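Local coordinates for oxalate biosynthetic component 1 (Burkholderia thailandensis, PDB 5IKY), which probably produces oxalate in quorum sensing-dependent oxalogenesis, joining a serine hydrolase activity of alpha/beta-hydrolase type to an additional lyase activity, at residues A[17-22]-A[191-196]; A[200-205]-A[474-479]. All coordinates share one frame; numbering follows the deposited sequence.

Contact 1 (A[17-22]-A[191-196]); sequences KFLDPL and HWQPGK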
loop_
_atom_site.group_PDB
_atom_site.type_symbol
_atom_site.label_atom_id
_atom_site.label_comp_id
_atom_site.label_asym_id
_atom_site.label_seq_id
_atom_site.Cartn_x
_atom_site.Cartn_y
_atom_site.Cartn_z
ATOM N N LYS A 17 -5.959 -15.936 21.710
ATOM C CA LYS A 17 -4.987 -16.953 21.327
ATOM C C LYS A 17 -5.267 -17.515 19.940
ATOM O O LYS A 17 -6.399 -17.480 19.459
ATOM C CB LYS A 17 -4.969 -18.092 22.349
ATOM C CG LYS A 17 -4.709 -17.651 23.780
ATOM C CD LYS A 17 -4.596 -18.851 24.706
ATOM C CE LYS A 17 -4.437 -18.427 26.154
ATOM N NZ LYS A 17 -4.328 -19.609 27.053
ATOM N N PHE A 18 -4.223 -18.034 19.305
ATOM C CA PHE A 18 -4.366 -18.690 18.013
ATOM C C PHE A 18 -4.863 -20.124 18.176
ATOM O O PHE A 18 -4.384 -20.862 19.036
ATOM C CB PHE A 18 -3.034 -18.669 17.259
ATOM C CG PHE A 18 -2.998 -19.574 16.060
ATOM C CD1 PHE A 18 -3.750 -19.288 14.933
ATOM C CD2 PHE A 18 -2.196 -20.702 16.056
ATOM C CE1 PHE A 18 -3.710 -20.120 13.829
ATOM C CE2 PHE A 18 -2.151 -21.537 14.955
ATOM C CZ PHE A 18 -2.909 -21.247 13.840
ATOM N N LEU A 19 -5.834 -20.506 17.352
ATOM C CA LEU A 19 -6.334 -21.877 17.330
ATOM C C LEU A 19 -6.247 -22.458 15.919
ATOM O O LEU A 19 -6.928 -21.994 15.004
ATOM C CB LEU A 19 -7.773 -21.937 17.841
ATOM C CG LEU A 19 -8.418 -23.325 17.881
ATOM C CD1 LEU A 19 -7.640 -24.272 18.786
ATOM C CD2 LEU A 19 -9.867 -23.223 18.325
ATOM N N ASP A 20 -5.402 -23.470 15.752
ATOM C CA ASP A 20 -5.184 -24.102 14.453
ATOM C C ASP A 20 -6.454 -24.779 13.937
ATOM O O ASP A 20 -6.974 -25.697 14.573
ATOM C CB ASP A 20 -4.048 -25.123 14.553
ATOM C CG ASP A 20 -3.397 -25.418 13.211
ATOM O OD1 ASP A 20 -4.076 -25.310 12.169
ATOM O OD2 ASP A 20 -2.198 -25.766 13.205
ATOM N N PRO A 21 -6.953 -24.332 12.771
ATOM C CA PRO A 21 -8.164 -24.902 12.173
ATOM C C PRO A 21 -7.984 -26.365 11.795
ATOM O O PRO A 21 -8.971 -27.080 11.637
ATOM C CB PRO A 21 -8.380 -24.055 10.910
ATOM C CG PRO A 21 -7.517 -22.875 11.059
ATOM C CD PRO A 21 -6.375 -23.272 11.931
ATOM N N LEU A 22 -6.733 -26.792 11.642
ATOM C CA LEU A 22 -6.432 -28.143 11.189
ATOM C C LEU A 22 -6.103 -29.083 12.347
ATOM O O LEU A 22 -5.587 -30.180 12.138
ATOM C CB LEU A 22 -5.275 -28.113 10.188
ATOM C CG LEU A 22 -5.514 -27.224 8.967
ATOM C CD1 LEU A 22 -4.363 -27.330 7.982
ATOM C CD2 LEU A 22 -6.835 -27.581 8.297
ATOM N N HIS A 191 -13.739 -34.864 25.328
ATOM C CA HIS A 191 -13.326 -33.478 25.505
ATOM C C HIS A 191 -13.481 -32.672 24.221
ATOM O O HIS A 191 -13.394 -33.204 23.114
ATOM C CB HIS A 191 -11.886 -33.407 26.008
ATOM C CG HIS A 191 -11.769 -33.453 27.500
ATOM N ND1 HIS A 191 -11.764 -34.633 28.212
ATOM C CD2 HIS A 191 -11.655 -32.460 28.414
ATOM C CE1 HIS A 191 -11.653 -34.366 29.501
ATOM N NE2 HIS A 191 -11.584 -33.055 29.651
ATOM N N TRP A 192 -13.698 -31.375 24.393
ATOM C CA TRP A 192 -14.102 -30.491 23.312
ATOM C C TRP A 192 -13.343 -29.173 23.398
ATOM O O TRP A 192 -13.091 -28.674 24.492
ATOM C CB TRP A 192 -15.609 -30.261 23.399
ATOM C CG TRP A 192 -16.155 -29.153 22.566
ATOM C CD1 TRP A 192 -15.835 -28.851 21.275
ATOM C CD2 TRP A 192 -17.130 -28.192 22.974
ATOM N NE1 TRP A 192 -16.561 -27.763 20.850
ATOM C CE2 TRP A 192 -17.363 -27.339 21.877
ATOM C CE3 TRP A 192 -17.831 -27.972 24.162
ATOM C CZ2 TRP A 192 -18.268 -26.281 21.932
ATOM C CZ3 TRP A 192 -18.730 -26.923 24.215
ATOM C CH2 TRP A 192 -18.940 -26.090 23.107
ATOM N N GLN A 193 -12.970 -28.620 22.248
ATOM C CA GLN A 193 -12.318 -27.314 22.199
ATOM C C GLN A 193 -13.269 -26.264 21.626
ATOM O O GLN A 193 -13.414 -26.148 20.409
ATOM C CB GLN A 193 -11.027 -27.385 21.375
ATOM C CG GLN A 193 -10.374 -26.035 21.069
ATOM C CD GLN A 193 -9.995 -25.256 22.314
ATOM O OE1 GLN A 193 -10.803 -24.503 22.859
ATOM N NE2 GLN A 193 -8.756 -25.427 22.769
ATOM N N PRO A 194 -13.930 -25.499 22.510
ATOM C CA PRO A 194 -14.881 -24.452 22.119
ATOM C C PRO A 194 -14.203 -23.281 21.412
ATOM O O PRO A 194 -14.841 -22.577 20.630
ATOM C CB PRO A 194 -15.481 -23.998 23.458
ATOM C CG PRO A 194 -15.118 -25.068 24.446
ATOM C CD PRO A 194 -13.815 -25.618 23.972
ATOM N N GLY A 195 -12.920 -23.076 21.690
ATOM C CA GLY A 195 -12.180 -21.982 21.091
ATOM C C GLY A 195 -12.585 -20.633 21.652
ATOM O O GLY A 195 -12.656 -19.643 20.924
ATOM N N LYS A 196 -12.858 -20.591 22.952
ATOM C CA LYS A 196 -13.228 -19.342 23.603
ATOM C C LYS A 196 -12.029 -18.406 23.675
ATOM O O LYS A 196 -10.928 -18.822 24.043
ATOM C CB LYS A 196 -13.793 -19.608 24.999
ATOM C CG LYS A 196 -15.208 -20.165 24.975
ATOM C CD LYS A 196 -15.633 -20.698 26.330
ATOM C CE LYS A 196 -17.045 -21.254 26.272
ATOM N NZ LYS A 196 -17.405 -22.012 27.501
#
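L19 is the residue of 17-22 that meets 191-196, and it does so with its two methyl groups alone, against Q193 and G195. Along 191-196, W192 comes just before the contact; P194 CG packs 3.8 Å above one face of its ring, over the ring centre. Q193 is next, and here the packing across the segments begins. L19 CD1 and CD2 both come to Q193 CG, CD2 at 4.0 Å, and the two side chains run past each other in opposite directions, so the methylene part of the glutamine is what L19 touches. Beyond CG the glutamine chain bends (chi2 59°), which carries its amide back over its own backbone: G195 N donates to Q193 OE1 at 2.8 Å, the donor lying 22° off the carbonyl plane, while Q193 NE2 is bonded to N50 O. Both ends of this buried amide thus have partners, and its rotation is fixed. P194 points away from 17-22. At G195 the backbone takes a positive phi (72°), and L19 CD2 rests 3.8 Å from G195 CA. K196 then turns outward to a salt bridge with E53. The contact is small and apolar, and it joins the loops that leave two separate sheets: 17-18 pairs in parallel with strand 198-199, whose R198 touches both L19 and Q193, whereas 190-192 is the central strand of an antiparallel sheet between 26-28 and 53-55.

Contact 2 (A[200-205]-A[474-479]); sequences PYLPIT and VGLEDA. With MG (magnesium ion), chain B.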
loop_
_atom_site.group_PDB
_atom_site.type_symbol
_atom_site.label_atom_id
_atom_site.label_comp_id
_atom_site.label_asym_id
_atom_site.label_seq_id
_atom_site.Cartn_x
_atom_site.Cartn_y
_atom_site.Cartn_z
ATOM N N PRO A 200 -8.570 -18.623 14.555
ATOM C CA PRO A 200 -7.633 -19.187 13.581
ATOM C C PRO A 200 -6.894 -18.109 12.791
ATOM O O PRO A 200 -6.060 -18.430 11.946
ATOM C CB PRO A 200 -8.541 -20.005 12.663
ATOM C CG PRO A 200 -9.858 -19.324 12.741
ATOM C CD PRO A 200 -9.973 -18.819 14.148
ATOM N N TYR A 201 -7.196 -16.844 13.066
ATOM C CA TYR A 201 -6.635 -15.750 12.284
ATOM C C TYR A 201 -5.687 -14.876 13.099
ATOM O O TYR A 201 -5.109 -13.925 12.576
ATOM C CB TYR A 201 -7.761 -14.898 11.694
ATOM C CG TYR A 201 -8.746 -15.704 10.878
ATOM C CD1 TYR A 201 -8.398 -16.190 9.623
ATOM C CD2 TYR A 201 -10.017 -15.985 11.361
ATOM C CE1 TYR A 201 -9.289 -16.931 8.872
ATOM C CE2 TYR A 201 -10.917 -16.727 10.614
ATOM C CZ TYR A 201 -10.546 -17.197 9.371
ATOM O OH TYR A 201 -11.433 -17.933 8.622
ATOM N N LEU A 202 -5.526 -15.204 14.376
ATOM C CA LEU A 202 -4.634 -14.435 15.233
ATOM C C LEU A 202 -3.175 -14.760 14.943
ATOM O O LEU A 202 -2.755 -15.911 15.053
ATOM C CB LEU A 202 -4.934 -14.687 16.708
ATOM C CG LEU A 202 -4.183 -13.711 17.614
ATOM C CD1 LEU A 202 -4.814 -12.327 17.538
ATOM C CD2 LEU A 202 -4.141 -14.211 19.037
ATOM N N PRO A 203 -2.397 -13.736 14.574
ATOM C CA PRO A 203 -0.972 -13.890 14.266
ATOM C C PRO A 203 -0.103 -13.836 15.523
ATOM O O PRO A 203 -0.173 -12.862 16.271
ATOM C CB PRO A 203 -0.693 -12.699 13.350
ATOM C CG PRO A 203 -1.642 -11.639 13.830
ATOM C CD PRO A 203 -2.861 -12.349 14.381
ATOM N N ILE A 204 0.703 -14.867 15.756
ATOM C CA ILE A 204 1.584 -14.882 16.923
ATOM C C ILE A 204 3.046 -15.106 16.538
ATOM O O ILE A 204 3.924 -15.130 17.398
ATOM C CB ILE A 204 1.160 -15.960 17.942
ATOM C CG1 ILE A 204 1.226 -17.354 17.311
ATOM C CG2 ILE A 204 -0.236 -15.669 18.471
ATOM C CD1 ILE A 204 0.755 -18.465 18.233
ATOM N N THR A 205 3.303 -15.270 15.244
ATOM C CA THR A 205 4.674 -15.362 14.752
ATOM C C THR A 205 5.041 -14.082 14.019
ATOM O O THR A 205 4.161 -13.331 13.598
ATOM C CB THR A 205 4.877 -16.560 13.808
ATOM O OG1 THR A 205 4.088 -16.376 12.626
ATOM C CG2 THR A 205 4.480 -17.862 14.498
ATOM N N VAL A 474 -9.291 -0.483 16.092
ATOM C CA VAL A 474 -9.877 -1.817 15.973
ATOM C C VAL A 474 -8.767 -2.864 15.867
ATOM O O VAL A 474 -7.585 -2.524 15.812
ATOM C CB VAL A 474 -10.809 -1.938 14.749
ATOM C CG1 VAL A 474 -12.057 -1.095 14.936
ATOM C CG2 VAL A 474 -10.076 -1.545 13.474
ATOM N N GLY A 475 -9.150 -4.135 15.831
ATOM C CA GLY A 475 -8.178 -5.208 15.705
ATOM C C GLY A 475 -8.542 -6.430 16.522
ATOM O O GLY A 475 -9.427 -6.376 17.378
ATOM N N LEU A 476 -7.853 -7.538 16.262
ATOM C CA LEU A 476 -8.136 -8.789 16.957
ATOM C C LEU A 476 -7.814 -8.689 18.445
ATOM O O LEU A 476 -8.349 -9.447 19.253
ATOM C CB LEU A 476 -7.359 -9.943 16.325
ATOM C CG LEU A 476 -7.714 -10.256 14.871
ATOM C CD1 LEU A 476 -7.097 -11.576 14.439
ATOM C CD2 LEU A 476 -9.220 -10.276 14.682
ATOM N N GLU A 477 -6.941 -7.750 18.800
ATOM C CA GLU A 477 -6.632 -7.484 20.201
ATOM C C GLU A 477 -7.887 -7.146 20.996
ATOM O O GLU A 477 -8.033 -7.551 22.150
ATOM C CB GLU A 477 -5.621 -6.343 20.322
ATOM C CG GLU A 477 -5.430 -5.837 21.746
ATOM C CD GLU A 477 -4.190 -4.977 21.901
ATOM O OE1 GLU A 477 -3.471 -4.780 20.898
ATOM O OE2 GLU A 477 -3.930 -4.508 23.028
ATOM N N ASP A 478 -8.797 -6.411 20.366
ATOM C CA ASP A 478 -9.998 -5.932 21.043
ATOM C C ASP A 478 -11.193 -6.851 20.816
ATOM O O ASP A 478 -11.919 -7.181 21.754
ATOM C CB ASP A 478 -10.337 -4.514 20.576
ATOM C CG ASP A 478 -9.193 -3.537 20.788
ATOM O OD1 ASP A 478 -8.349 -3.785 21.678
ATOM O OD2 ASP A 478 -9.142 -2.517 20.069
ATOM N N ALA A 479 -11.396 -7.262 19.568
ATOM C CA ALA A 479 -12.536 -8.100 19.215
ATOM C C ALA A 479 -12.160 -9.119 18.150
ATOM O O ALA A 479 -11.361 -8.831 17.260
ATOM C CB ALA A 479 -13.695 -7.241 18.737
HETATM MG MG MG B . -2.022 -3.259 23.675
HETATM O O HOH W 1 -0.435 -2.184 25.401
#
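Next to the magnesium site, the loop carrying the ligand E477 is packed against 200-205 through L476, which meets Y201, L202 and P203. L476 CB takes L202 CD1 at 3.7 Å, and the two leucines lie alongside one another, running in opposite senses. With CG of L476 anti to its carbonyl carbon (chi1 -63°), CD1 reaches the backbone of the facing loop, 3.6 Å from Y201 O, and lies 4.3 Å from P203 CD. No hydrogen bond crosses; the interface rests on van der Waals contact. Strand 471-474 belongs to a closed ring of eight parallel strands, consistent with the TIM-barrel clan of this family, and 474-479 begins at its C-terminal residue. There the chain makes a short helical turn, in which G475 O accepts from both D478 N and A479 N. From this turn E477 extends, CG anti to the backbone N (chi1 170°), and binds the magnesium ion through OE2 alone at 2.4 Å, OE1 standing back at 3.5 Å from it. A water at 2.6 Å from the magnesium ion and H227, just past barrel strand 223-226, are its other ligands here.

From the N terminus the chain runs through barrel strand 4-9 and then leaves it to form 17-22. Contact 1 closes a loop of 168 residues when 191-196 returns beside L19. The chain then runs through strand 198-199, the partner of 17-18, and passes directly into 200-205, where contact 2 opens a second loop of 268 residues, closed by 474-479. The two loops follow in series and neither crosses the other. Their centres lie 14 Å apart, yet the contacts touch directly: P21 CG packs on P200 CB at 3.4 Å. Contact 1 ties together loops leaving two small sheets; contact 2 holds the loop between strand 198-199 and helix 206-218 to the C-terminal end of barrel strand 471-474, where E477 binds magnesium.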